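Local coordinates for protein serine protease pet (Escherichia coli, PDB 4OM9) that probably acts as a secreted serine protease enterotoxin of enteroaggregative E. coli, with alpha-fodrin as a likely host target, at residues F583-I588 against N604-N609; N673-L678 against S696-S701; L709-A714 against A739-K744; M725-G730 against A747-D752; L761-A766 against T788-S793. All blocks are in the same frame, centred on the assembly; numbering follows the deposited sequence.

Contact 1. Residues F583-I588 against N604-N609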
# COMPACT_ATOMS: atom_id res chain seq x y z
N PHE A 583 0.88 -12.55 5.38
CA PHE A 583 0.09 -13.74 5.69
C PHE A 583 0.99 -14.93 5.96
O PHE A 583 2.06 -15.04 5.38
CB PHE A 583 -0.86 -14.06 4.54
CG PHE A 583 -0.18 -14.14 3.21
CD1 PHE A 583 0.46 -15.30 2.81
CD2 PHE A 583 -0.16 -13.03 2.36
CE1 PHE A 583 1.12 -15.36 1.58
CE2 PHE A 583 0.47 -13.09 1.15
CZ PHE A 583 1.12 -14.27 0.75
N ASP A 584 0.57 -15.84 6.83
CA ASP A 584 1.36 -17.03 7.06
C ASP A 584 1.38 -17.86 5.80
O ASP A 584 2.45 -18.29 5.35
CB ASP A 584 0.81 -17.84 8.23
CG ASP A 584 0.97 -17.11 9.54
OD1 ASP A 584 1.99 -16.40 9.66
OD2 ASP A 584 0.09 -17.24 10.42
N ASN A 585 0.21 -18.04 5.20
CA ASN A 585 0.10 -18.85 4.01
C ASN A 585 -0.97 -18.37 3.03
O ASN A 585 -2.07 -18.02 3.42
CB ASN A 585 -0.19 -20.31 4.39
CG ASN A 585 0.94 -20.93 5.19
OD1 ASN A 585 1.95 -21.36 4.62
ND2 ASN A 585 0.78 -20.99 6.50
N LEU A 586 -0.61 -18.34 1.76
CA LEU A 586 -1.58 -18.25 0.69
C LEU A 586 -1.68 -19.60 -0.02
O LEU A 586 -0.67 -20.13 -0.51
CB LEU A 586 -1.19 -17.15 -0.31
CG LEU A 586 -2.32 -16.72 -1.24
CD1 LEU A 586 -2.15 -15.27 -1.64
CD2 LEU A 586 -2.40 -17.58 -2.46
N ASN A 587 -2.90 -20.13 -0.12
CA ASN A 587 -3.15 -21.27 -0.98
C ASN A 587 -3.96 -20.88 -2.23
O ASN A 587 -5.00 -20.22 -2.12
CB ASN A 587 -3.87 -22.37 -0.21
CG ASN A 587 -4.17 -23.60 -1.07
OD1 ASN A 587 -3.27 -24.34 -1.47
ND2 ASN A 587 -5.46 -23.81 -1.36
N ILE A 588 -3.48 -21.28 -3.41
CA ILE A 588 -4.22 -21.08 -4.67
C ILE A 588 -4.48 -22.40 -5.35
O ILE A 588 -3.58 -23.21 -5.50
CB ILE A 588 -3.45 -20.24 -5.72
CG1 ILE A 588 -2.03 -19.92 -5.27
CG2 ILE A 588 -4.27 -19.05 -6.24
CD1 ILE A 588 -1.33 -18.99 -6.25
N ASN A 604 4.24 -17.25 2.85
CA ASN A 604 4.48 -18.45 2.05
C ASN A 604 3.36 -18.80 1.07
O ASN A 604 2.20 -18.78 1.42
CB ASN A 604 4.76 -19.64 2.96
CG ASN A 604 6.16 -19.58 3.53
OD1 ASN A 604 7.01 -18.87 2.98
ND2 ASN A 604 6.41 -20.29 4.63
N ILE A 605 3.73 -19.12 -0.16
CA ILE A 605 2.73 -19.47 -1.15
C ILE A 605 2.70 -20.97 -1.42
O ILE A 605 3.74 -21.58 -1.68
CB ILE A 605 2.99 -18.73 -2.47
CG1 ILE A 605 3.02 -17.21 -2.27
CG2 ILE A 605 1.94 -19.12 -3.51
CD1 ILE A 605 3.26 -16.45 -3.57
N GLN A 606 1.52 -21.57 -1.34
CA GLN A 606 1.29 -22.93 -1.84
C GLN A 606 0.41 -22.81 -3.08
O GLN A 606 -0.64 -22.18 -3.04
CB GLN A 606 0.63 -23.83 -0.79
CG GLN A 606 1.38 -23.97 0.54
CD GLN A 606 1.27 -22.73 1.44
OE1 GLN A 606 0.19 -22.16 1.63
NE2 GLN A 606 2.41 -22.31 1.99
N ALA A 607 0.86 -23.39 -4.20
CA ALA A 607 0.12 -23.22 -5.45
C ALA A 607 -0.13 -24.55 -6.13
O ALA A 607 0.75 -25.40 -6.21
CB ALA A 607 0.86 -22.27 -6.40
N LYS A 608 -1.35 -24.72 -6.62
CA LYS A 608 -1.70 -25.93 -7.33
C LYS A 608 -2.38 -25.57 -8.64
O LYS A 608 -3.37 -24.83 -8.64
CB LYS A 608 -2.61 -26.81 -6.47
CG LYS A 608 -3.05 -28.10 -7.13
CD LYS A 608 -4.23 -28.73 -6.38
CE LYS A 608 -3.89 -29.15 -4.93
NZ LYS A 608 -4.06 -28.05 -3.91
N ASN A 609 -1.84 -26.10 -9.74
CA ASN A 609 -2.37 -25.83 -11.08
C ASN A 609 -2.77 -24.36 -11.26
O ASN A 609 -3.84 -24.05 -11.76
CB ASN A 609 -3.56 -26.74 -11.36
CG ASN A 609 -4.05 -26.63 -12.80
OD1 ASN A 609 -3.24 -26.62 -13.74
ND2 ASN A 609 -5.37 -26.52 -12.98
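Two successive coils of the parallel beta-helix meet where Asn585-Ile588 runs beside Asn604-Ala607, Asn585 facing Asn604 and Ile588 facing Ala607. The short strand axes diverge by only 14° and approach to 4.7 Å. Backbone N-H groups of Leu586 and Ile588 reach the carbonyls of Asn604 and Gln606, while Gln606 N and Lys608 N return bonds to Leu586 O and Ile588 O; the Gln606 N to Leu586 O bond is the shortest of them at 2.7 Å. At the corner before the strand, Asn604 N binds Asp584 O from above that carbonyl's plane, a bond of 3.2 Å. The face carrying Leu586, Ile588, Ile605 and Ala607 looks into the core, where Ile588 CG1 rests 3.9 Å from Ala607 CB and Ile588 CD1 lies 4.3 Å from Ile605 CG2. Leu593 and Ile612, from other faces of the coils, pack against these groups. Just ahead of the corner, the Phe583 ring brings its edge, at CE1, to 3.6 Å from Asn604 O. On the outer face, where the amides line up, the Gln606 chain bends at CB-CG (chi2 74°), and its amide folds back toward the preceding coil. There Gln606 NE2 gives Asn585 OD1 a weak, bent hydrogen bond of 2.8 Å, the two amide planes being turned 58° apart. Lys608 finds its salt-bridge partner in Glu589. Parallel backbone bonding over inward-stacked apolar residues is typical of the right-handed beta-helix of autotransporter passenger domains.

Contact 2. Residues N673-L678 against S696-S701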
# COMPACT_ATOMS: atom_id res chain seq x y z
N ASN A 673 13.33 -16.47 1.00
CA ASN A 673 13.98 -16.84 2.26
C ASN A 673 13.23 -17.96 2.98
O ASN A 673 13.44 -18.20 4.17
CB ASN A 673 14.14 -15.62 3.18
CG ASN A 673 12.81 -14.97 3.57
OD1 ASN A 673 11.73 -15.47 3.27
ND2 ASN A 673 12.91 -13.84 4.26
N THR A 674 12.36 -18.64 2.24
CA THR A 674 11.69 -19.85 2.71
C THR A 674 11.85 -20.90 1.62
O THR A 674 11.83 -20.57 0.44
CB THR A 674 10.19 -19.58 3.02
OG1 THR A 674 10.06 -19.06 4.35
CG2 THR A 674 9.37 -20.84 2.91
N VAL A 675 11.99 -22.16 2.02
CA VAL A 675 12.29 -23.25 1.08
C VAL A 675 11.26 -23.36 -0.04
O VAL A 675 10.07 -23.47 0.21
CB VAL A 675 12.37 -24.61 1.81
CG1 VAL A 675 12.56 -25.74 0.81
CG2 VAL A 675 13.49 -24.60 2.85
N SER A 676 11.73 -23.35 -1.28
CA SER A 676 10.85 -23.41 -2.44
C SER A 676 10.94 -24.76 -3.17
O SER A 676 12.02 -25.29 -3.42
CB SER A 676 11.17 -22.27 -3.42
OG SER A 676 10.64 -21.05 -2.94
N SER A 677 9.77 -25.28 -3.53
CA SER A 677 9.68 -26.54 -4.22
C SER A 677 8.73 -26.45 -5.42
O SER A 677 7.52 -26.28 -5.27
CB SER A 677 9.22 -27.62 -3.24
OG SER A 677 8.23 -28.45 -3.82
N LEU A 678 9.29 -26.52 -6.62
CA LEU A 678 8.51 -26.45 -7.85
C LEU A 678 8.50 -27.80 -8.57
O LEU A 678 9.55 -28.32 -8.98
CB LEU A 678 9.06 -25.36 -8.76
CG LEU A 678 8.79 -23.87 -8.53
CD1 LEU A 678 8.34 -23.52 -7.10
CD2 LEU A 678 10.00 -23.02 -8.93
N SER A 696 16.79 -22.80 0.20
CA SER A 696 16.82 -23.88 -0.79
C SER A 696 15.72 -23.79 -1.86
O SER A 696 14.56 -23.52 -1.54
CB SER A 696 16.71 -25.24 -0.10
OG SER A 696 17.94 -25.65 0.47
N LEU A 697 16.09 -24.05 -3.11
CA LEU A 697 15.11 -24.11 -4.18
C LEU A 697 15.30 -25.35 -5.06
O LEU A 697 16.29 -25.45 -5.78
CB LEU A 697 15.17 -22.85 -5.03
CG LEU A 697 14.21 -22.80 -6.22
CD1 LEU A 697 13.55 -21.44 -6.31
CD2 LEU A 697 14.95 -23.11 -7.52
N PHE A 698 14.35 -26.27 -4.99
CA PHE A 698 14.36 -27.49 -5.79
C PHE A 698 13.28 -27.40 -6.85
O PHE A 698 12.19 -26.89 -6.59
CB PHE A 698 14.12 -28.73 -4.94
CG PHE A 698 14.91 -28.75 -3.67
CD1 PHE A 698 14.45 -28.08 -2.55
CD2 PHE A 698 16.11 -29.43 -3.59
CE1 PHE A 698 15.17 -28.09 -1.37
CE2 PHE A 698 16.84 -29.45 -2.43
CZ PHE A 698 16.37 -28.78 -1.31
N THR A 699 13.57 -27.88 -8.05
CA THR A 699 12.61 -27.83 -9.13
C THR A 699 12.82 -28.96 -10.13
O THR A 699 13.93 -29.18 -10.63
CB THR A 699 12.68 -26.49 -9.86
OG1 THR A 699 12.43 -25.44 -8.92
CG2 THR A 699 11.63 -26.42 -10.94
N THR A 700 11.74 -29.67 -10.43
CA THR A 700 11.78 -30.74 -11.40
C THR A 700 11.71 -30.17 -12.81
O THR A 700 11.74 -30.90 -13.80
CB THR A 700 10.63 -31.73 -11.18
OG1 THR A 700 9.37 -31.04 -11.31
CG2 THR A 700 10.73 -32.34 -9.79
N SER A 701 11.64 -28.85 -12.88
CA SER A 701 11.52 -28.12 -14.13
C SER A 701 12.70 -27.17 -14.27
O SER A 701 13.72 -27.33 -13.60
CB SER A 701 10.20 -27.35 -14.16
OG SER A 701 10.00 -26.69 -15.40
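Ser676-Leu678 and Leu697-Thr699 are neighbouring parallel strands on one face of the beta-helix, and four backbone hydrogen bonds join them. Ser676 N reaches Ser696 O at 2.8 Å, and Ser676 O in turn accepts Phe698 N. Farther on, Leu678 N gives an almost straight bond to Phe698 O (2.9 Å, 173° at the hydrogen), and Leu678 O takes Thr700 N. Phe698 O serves two donors: Leu678 N arrives in the carbonyl plane, whereas the Thr699 hydroxyl, 2.8 Å away at OG1, sits well above it. Thr699 OG1 gets there because it stands beside its own backbone N, anti to the carbonyl carbon (chi1 -58°). Backbone groups pointing away from the partner strand are met by the coils on the far sides, Ser677 by Ile655 and Ala657, Leu697 by Phe726, Thr699 by Gly730. Two buried serine hydroxyls join in the same way: Ser676 OG accepts from Ile655 N, and Ser696 OG from Phe726 N. Thr700 OG1 bonds to Asp679 OD1 and Arg680 N at the turn. Carbon contacts lie between these bonds. Ser676 CB touches Leu697 CD1 at 3.8 Å on the buried face, where Leu678 also packs on Thr699. On the opposite, more exposed face, Val675 CG1 meets the edge of the Phe698 ring at CE1, 4.1 Å away. On the buried row Thr699 OG1 lies 3.4 Å from Leu678 CB and equally near Leu678 CD2.

Contact 3. Residues L709-A714 against A739-K744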
# COMPACT_ATOMS: atom_id res chain seq x y z
N LEU A 709 19.63 -13.03 -10.96
CA LEU A 709 19.31 -14.16 -10.10
C LEU A 709 20.51 -14.51 -9.22
O LEU A 709 21.61 -14.82 -9.71
CB LEU A 709 18.87 -15.37 -10.92
CG LEU A 709 18.57 -16.65 -10.13
CD1 LEU A 709 17.39 -16.43 -9.13
CD2 LEU A 709 18.28 -17.78 -11.09
N THR A 710 20.29 -14.45 -7.91
CA THR A 710 21.34 -14.71 -6.95
C THR A 710 20.92 -15.83 -6.00
O THR A 710 19.82 -15.82 -5.44
CB THR A 710 21.68 -13.46 -6.15
OG1 THR A 710 21.97 -12.39 -7.06
CG2 THR A 710 22.88 -13.71 -5.27
N LEU A 711 21.82 -16.79 -5.81
CA LEU A 711 21.54 -17.94 -4.97
C LEU A 711 22.58 -18.03 -3.85
O LEU A 711 23.78 -18.08 -4.11
CB LEU A 711 21.53 -19.20 -5.82
CG LEU A 711 20.69 -19.06 -7.10
CD1 LEU A 711 20.83 -20.31 -7.96
CD2 LEU A 711 19.24 -18.81 -6.73
N THR A 712 22.12 -18.03 -2.61
CA THR A 712 23.01 -17.93 -1.46
C THR A 712 22.56 -18.79 -0.30
O THR A 712 21.38 -19.11 -0.20
CB THR A 712 23.12 -16.50 -0.89
OG1 THR A 712 21.98 -16.26 -0.06
CG2 THR A 712 23.18 -15.45 -1.98
N GLY A 713 23.49 -19.12 0.59
CA GLY A 713 23.15 -19.82 1.82
C GLY A 713 22.19 -19.01 2.65
O GLY A 713 22.00 -17.82 2.40
N ALA A 714 21.58 -19.64 3.65
CA ALA A 714 20.69 -18.91 4.55
C ALA A 714 21.51 -17.92 5.36
O ALA A 714 22.19 -18.30 6.31
CB ALA A 714 19.93 -19.87 5.45
N ALA A 739 22.43 -10.78 -18.80
CA ALA A 739 21.88 -10.89 -17.45
C ALA A 739 22.92 -11.24 -16.39
O ALA A 739 24.12 -11.25 -16.66
CB ALA A 739 20.78 -11.93 -17.45
N ASN A 740 22.44 -11.49 -15.17
CA ASN A 740 23.30 -11.93 -14.07
C ASN A 740 22.78 -13.17 -13.36
O ASN A 740 21.61 -13.25 -12.93
CB ASN A 740 23.47 -10.81 -13.04
CG ASN A 740 24.35 -9.69 -13.54
OD1 ASN A 740 25.45 -9.93 -14.06
ND2 ASN A 740 23.88 -8.46 -13.39
N PHE A 741 23.66 -14.15 -13.24
CA PHE A 741 23.38 -15.37 -12.52
C PHE A 741 24.51 -15.59 -11.51
O PHE A 741 25.61 -16.01 -11.87
CB PHE A 741 23.24 -16.54 -13.49
CG PHE A 741 22.97 -17.86 -12.82
CD1 PHE A 741 24.02 -18.66 -12.39
CD2 PHE A 741 21.67 -18.31 -12.64
CE1 PHE A 741 23.78 -19.87 -11.78
CE2 PHE A 741 21.42 -19.52 -12.03
CZ PHE A 741 22.47 -20.31 -11.60
N THR A 742 24.21 -15.28 -10.26
CA THR A 742 25.19 -15.30 -9.19
C THR A 742 24.92 -16.37 -8.13
O THR A 742 23.82 -16.47 -7.59
CB THR A 742 25.27 -13.91 -8.50
OG1 THR A 742 25.63 -12.92 -9.46
CG2 THR A 742 26.30 -13.91 -7.37
N ALA A 743 25.92 -17.19 -7.85
CA ALA A 743 25.86 -18.14 -6.75
C ALA A 743 27.03 -17.88 -5.82
O ALA A 743 28.16 -17.70 -6.28
CB ALA A 743 25.88 -19.56 -7.27
N LYS A 744 26.76 -17.87 -4.52
CA LYS A 744 27.77 -17.49 -3.53
C LYS A 744 27.33 -17.82 -2.11
O LYS A 744 26.17 -18.18 -1.87
CB LYS A 744 28.07 -16.00 -3.63
CG LYS A 744 26.93 -15.12 -3.16
CD LYS A 744 27.20 -13.65 -3.46
CE LYS A 744 26.01 -12.78 -3.06
NZ LYS A 744 26.29 -11.32 -3.20
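Leu709, Leu711 and Lys744 bury the largest areas where two coils of the beta-helix lie side by side, Leu709-Thr712 running parallel to Asn740-Lys744 with their axes only 7° apart. Leu709 and Leu711 both point inward and both find the Phe741 ring. Leu709 lies alongside Phe741 and points the same way, with CG anti to the backbone N (chi1 177°), and its CD2 reaches Phe741 CE2 at 3.7 Å. Leu711 comes to the ring at a slant, its CD1 lying 4.0 Å from Phe741 CZ. The one phenyl thus spans two leucines of the preceding coil, and Ile753 from another face adds to the cluster. Val691 and Ala693 continue the row on the far side of the leucines. The backbones of both leucines work as well. Leu709 N binds Asn740 O, and Leu709 O receives Thr742 N at 2.7 Å; Leu711 N binds Thr742 O, and Leu711 O receives Lys744 N at 3.0 Å. Lys744 lies on the opposite face, among threonines. Its CG stands between backbone N and carbonyl carbon (chi1 70°), and from there the chain is fully extended, its aliphatic part lying alongside Thr712 and passing obliquely across Thr710. The ammonium NZ comes near that of Lys768, a pairing of like charges that would be expected to be unfavourable without screening. Along the methylenes, Lys744 CG lies 3.9 Å from Thr712 CG2, and Lys744 CE lies 3.9 Å from Thr710 CG2.

Contact 4. Residues M725-G730 against A747-D752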
# COMPACT_ATOMS: atom_id res chain seq x y z
N MET A 725 22.63 -24.28 2.01
CA MET A 725 21.47 -24.98 1.42
C MET A 725 21.68 -25.36 -0.07
O MET A 725 22.76 -25.12 -0.62
CB MET A 725 20.20 -24.13 1.59
CG MET A 725 20.40 -22.62 1.58
SD MET A 725 20.51 -21.95 -0.07
CE MET A 725 22.25 -22.15 -0.44
N PHE A 726 20.67 -25.94 -0.71
CA PHE A 726 20.83 -26.45 -2.08
C PHE A 726 19.94 -25.77 -3.13
O PHE A 726 18.85 -25.29 -2.82
CB PHE A 726 20.54 -27.95 -2.16
CG PHE A 726 20.96 -28.73 -0.95
CD1 PHE A 726 22.26 -28.65 -0.47
CD2 PHE A 726 20.06 -29.57 -0.31
CE1 PHE A 726 22.64 -29.39 0.63
CE2 PHE A 726 20.43 -30.30 0.79
CZ PHE A 726 21.72 -30.21 1.27
N TYR A 727 20.39 -25.79 -4.37
CA TYR A 727 19.55 -25.40 -5.50
C TYR A 727 19.63 -26.43 -6.61
O TYR A 727 20.65 -26.52 -7.30
CB TYR A 727 19.95 -24.03 -6.04
CG TYR A 727 19.97 -22.93 -5.02
CD1 TYR A 727 18.80 -22.26 -4.68
CD2 TYR A 727 21.16 -22.57 -4.40
CE1 TYR A 727 18.82 -21.25 -3.74
CE2 TYR A 727 21.19 -21.56 -3.47
CZ TYR A 727 20.02 -20.90 -3.14
OH TYR A 727 20.06 -19.90 -2.20
N ALA A 728 18.57 -27.21 -6.78
CA ALA A 728 18.49 -28.15 -7.89
C ALA A 728 17.48 -27.65 -8.92
O ALA A 728 16.38 -27.21 -8.56
CB ALA A 728 18.11 -29.54 -7.40
N ALA A 729 17.87 -27.71 -10.18
CA ALA A 729 16.94 -27.49 -11.28
C ALA A 729 17.15 -28.57 -12.33
O ALA A 729 18.04 -28.48 -13.17
CB ALA A 729 17.14 -26.11 -11.89
N GLY A 730 16.32 -29.61 -12.27
CA GLY A 730 16.43 -30.75 -13.15
C GLY A 730 16.42 -30.37 -14.62
O GLY A 730 17.12 -31.00 -15.43
N ALA A 747 26.46 -21.87 -1.15
CA ALA A 747 25.44 -22.30 -2.08
C ALA A 747 25.91 -23.53 -2.85
O ALA A 747 26.99 -23.53 -3.42
CB ALA A 747 25.11 -21.17 -3.04
N SER A 748 25.09 -24.57 -2.87
CA SER A 748 25.38 -25.76 -3.66
C SER A 748 24.37 -25.91 -4.79
O SER A 748 23.22 -26.23 -4.56
CB SER A 748 25.38 -27.00 -2.77
OG SER A 748 25.56 -28.17 -3.55
N VAL A 749 24.82 -25.67 -6.02
CA VAL A 749 23.93 -25.52 -7.17
C VAL A 749 24.05 -26.67 -8.16
O VAL A 749 25.10 -26.87 -8.76
CB VAL A 749 24.21 -24.21 -7.91
CG1 VAL A 749 23.23 -24.02 -9.07
CG2 VAL A 749 24.15 -23.04 -6.95
N THR A 750 22.95 -27.40 -8.36
CA THR A 750 22.94 -28.52 -9.30
C THR A 750 22.06 -28.16 -10.49
O THR A 750 21.08 -27.43 -10.35
CB THR A 750 22.45 -29.83 -8.62
OG1 THR A 750 23.31 -30.15 -7.51
CG2 THR A 750 22.45 -31.01 -9.59
N GLY A 751 22.41 -28.66 -11.67
CA GLY A 751 21.60 -28.46 -12.86
C GLY A 751 22.32 -27.61 -13.88
O GLY A 751 22.89 -26.57 -13.54
N ASP A 752 22.29 -28.05 -15.14
CA ASP A 752 23.08 -27.42 -16.20
C ASP A 752 22.69 -25.96 -16.39
O ASP A 752 21.60 -25.55 -16.01
CB ASP A 752 22.92 -28.18 -17.52
CG ASP A 752 23.30 -29.64 -17.40
OD1 ASP A 752 24.20 -29.97 -16.61
OD2 ASP A 752 22.68 -30.47 -18.09
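Tyr727 turns the rim of its ring to Ala747 and leans across Val749, the main side-chain encounter between two parallel beta-helix strands, Met725-Ala729 and Ala747-Thr750. Tyr727 CG stands beside the backbone N, anti to the carbonyl carbon (chi1 -55°); the ring extends back toward Ala747. Ala747 CB lies in the ring plane at the edge, 4.0 Å from Tyr727 CE2. Val749 CG2 approaches Tyr727 CD2 at the same distance, 4.0 Å, the two side chains crossing at a slant. Beyond the ring, the Tyr727 hydroxyl meets the carbonyl O of Thr712 from a strand of another face. Met725 also bends over Ala747 with its terminal CE, although its side chain is poorly ordered. On the other side of the strands, facing outward, Phe726 sets the edge of its ring against Ser748, CD1 lying 4.2 Å from Ser748 CB; Phe698 of the preceding coil lies against Phe726 too. The Ser748 hydroxyl bonds to that of Ser789 in the next coil. Backbone bonds fix the register: Tyr727 N to Ser748 O and Thr750 N to Tyr727 O, the latter 2.7 Å. At the two ends the bonds are longer, Ser748 N to Met725 O at 3.3 Å and Ala729 N, which stands above the Thr750 carbonyl plane, to Thr750 O at 3.2 Å. Just past the strand, Gly751 has a positive phi of 114° suited to glycine, and its CA passes Ala729 O at 3.6 Å.

Contact 5. Residues L761-A766 against T788-S793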
# COMPACT_ATOMS: atom_id res chain seq x y z
N LEU A 761 28.96 -13.79 -14.60
CA LEU A 761 28.94 -14.22 -13.20
C LEU A 761 28.74 -15.75 -13.03
O LEU A 761 28.24 -16.40 -13.96
CB LEU A 761 27.86 -13.40 -12.47
CG LEU A 761 28.36 -11.97 -12.21
CD1 LEU A 761 27.29 -11.09 -11.59
CD2 LEU A 761 29.62 -11.98 -11.34
N SER A 762 29.14 -16.35 -11.89
CA SER A 762 29.63 -15.68 -10.67
C SER A 762 30.46 -16.55 -9.75
O SER A 762 31.48 -16.11 -9.23
CB SER A 762 28.48 -15.22 -9.83
OG SER A 762 27.96 -16.35 -9.15
N PHE A 763 29.94 -17.77 -9.52
CA PHE A 763 30.28 -18.67 -8.40
C PHE A 763 31.30 -18.19 -7.37
O PHE A 763 32.46 -17.94 -7.69
CB PHE A 763 30.78 -20.02 -8.94
CG PHE A 763 29.88 -20.63 -9.98
CD1 PHE A 763 28.52 -20.69 -9.80
CD2 PHE A 763 30.43 -21.15 -11.14
CE1 PHE A 763 27.70 -21.25 -10.77
CE2 PHE A 763 29.63 -21.71 -12.11
CZ PHE A 763 28.26 -21.77 -11.93
N GLY A 764 30.88 -18.10 -6.11
CA GLY A 764 31.80 -17.82 -5.03
C GLY A 764 31.82 -16.38 -4.57
O GLY A 764 31.84 -15.44 -5.37
N SER A 765 31.83 -16.21 -3.25
CA SER A 765 31.88 -14.90 -2.63
C SER A 765 33.11 -14.13 -3.07
O SER A 765 34.23 -14.48 -2.71
CB SER A 765 31.88 -15.04 -1.11
OG SER A 765 30.88 -15.95 -0.68
N ALA A 766 32.89 -13.07 -3.85
CA ALA A 766 33.99 -12.25 -4.36
C ALA A 766 34.76 -11.57 -3.23
O ALA A 766 34.49 -10.42 -2.89
CB ALA A 766 33.45 -11.20 -5.33
N THR A 788 31.17 -22.26 -2.33
CA THR A 788 30.22 -22.45 -3.42
C THR A 788 30.57 -23.62 -4.30
O THR A 788 31.67 -23.71 -4.84
CB THR A 788 30.12 -21.18 -4.31
OG1 THR A 788 29.67 -20.07 -3.52
CG2 THR A 788 29.14 -21.40 -5.46
N SER A 789 29.62 -24.54 -4.46
CA SER A 789 29.80 -25.61 -5.42
C SER A 789 28.68 -25.55 -6.45
O SER A 789 27.56 -25.15 -6.13
CB SER A 789 29.84 -26.98 -4.74
OG SER A 789 28.53 -27.42 -4.41
N TYR A 790 29.02 -25.93 -7.68
CA TYR A 790 28.08 -26.03 -8.77
C TYR A 790 28.31 -27.34 -9.51
O TYR A 790 29.42 -27.89 -9.46
CB TYR A 790 28.23 -24.84 -9.73
CG TYR A 790 27.57 -25.10 -11.06
CD1 TYR A 790 26.20 -24.94 -11.22
CD2 TYR A 790 28.31 -25.55 -12.14
CE1 TYR A 790 25.60 -25.21 -12.43
CE2 TYR A 790 27.72 -25.82 -13.35
CZ TYR A 790 26.37 -25.66 -13.49
OH TYR A 790 25.79 -25.93 -14.70
N GLN A 791 27.28 -27.84 -10.19
CA GLN A 791 27.47 -28.94 -11.16
C GLN A 791 26.29 -29.07 -12.13
O GLN A 791 25.15 -29.10 -11.72
CB GLN A 791 27.72 -30.28 -10.44
CG GLN A 791 26.58 -30.75 -9.57
CD GLN A 791 26.58 -32.28 -9.46
OE1 GLN A 791 26.23 -32.98 -10.42
NE2 GLN A 791 26.99 -32.80 -8.31
N GLY A 792 26.59 -29.17 -13.42
CA GLY A 792 27.96 -29.17 -13.89
C GLY A 792 28.11 -29.19 -15.39
O GLY A 792 28.89 -29.96 -15.91
N SER A 793 27.37 -28.33 -16.09
CA SER A 793 27.53 -28.20 -17.54
C SER A 793 27.13 -26.81 -18.03
O SER A 793 25.97 -26.43 -17.92
CB SER A 793 26.71 -29.27 -18.26
OG SER A 793 26.54 -28.95 -19.62
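Phe763 and Tyr790 provide the aromatic part of this buried contact, in which a loop of the beta-helix folds over the strand Thr788-Gln791. Their planes are 17° from parallel, but the rings are slid well apart, with centroids separated by 4.9 Å and little overlap. Phe763 CZ comes closest, lying 3.5 Å from Tyr790 CG, over one face of the tyrosine and toward its rim. In return Tyr790 CB sits over a face of the phenyl, a CH-pi contact of 3.9 Å from CB to the Phe763 centroid. Tyr790 CG stands anti to its backbone N (chi1 164°), which sets it close to Phe763 CZ.

Thr788 adds further contacts: Thr788 CG2 lies 4.1 Å from Phe763 CB, and Thr788 OG1 3.4 Å from Gly764 CA.

Polar bonding sits beside the stack. Ser793 N donates to Tyr790 OH at 3.2 Å, with 159° at the hydrogen, and the same hydroxyl bonds to Gly751 O in the preceding coil; the two bonds hold the far end of the tyrosine.

The loop itself is bound to strand 740-744, through Gly764 with Ala743 and Ser762 OG with Ala743 N, whereas strand 788-791 bonds to strand 747-755, where Val749 and Ile753 lie against Tyr790. Phe763 also touches Ala743 of strand 740-744, and Leu801 and Leu807 of later loops reach it.

How the contacts relate
From the N terminus, contact 1 (583-588 with 604-609) closes first, and contact 2 (673-678 with 696-701) follows in series about 14 Å on, centre to centre; the two touch through Asn604 and Thr674. Contacts 3 and 4 then cross: 725-730 lies inside the loop closed by contact 3, and 747-752 comes after it. Contact 5 opens only when contact 4 has closed. Strand 697-699 of contact 2 neighbours strand 725-729 of contact 4, whose partner 747-755 neighbours strand 788-791 of contact 5. Contact 3 joins strands 708-712 and 740-744, and Ala743 links it to contact 5. Contacts 1 to 4 pair parallel strands of successive beta-helix coils, while contact 5 packs the loop beside strand 740-744 onto 788-791.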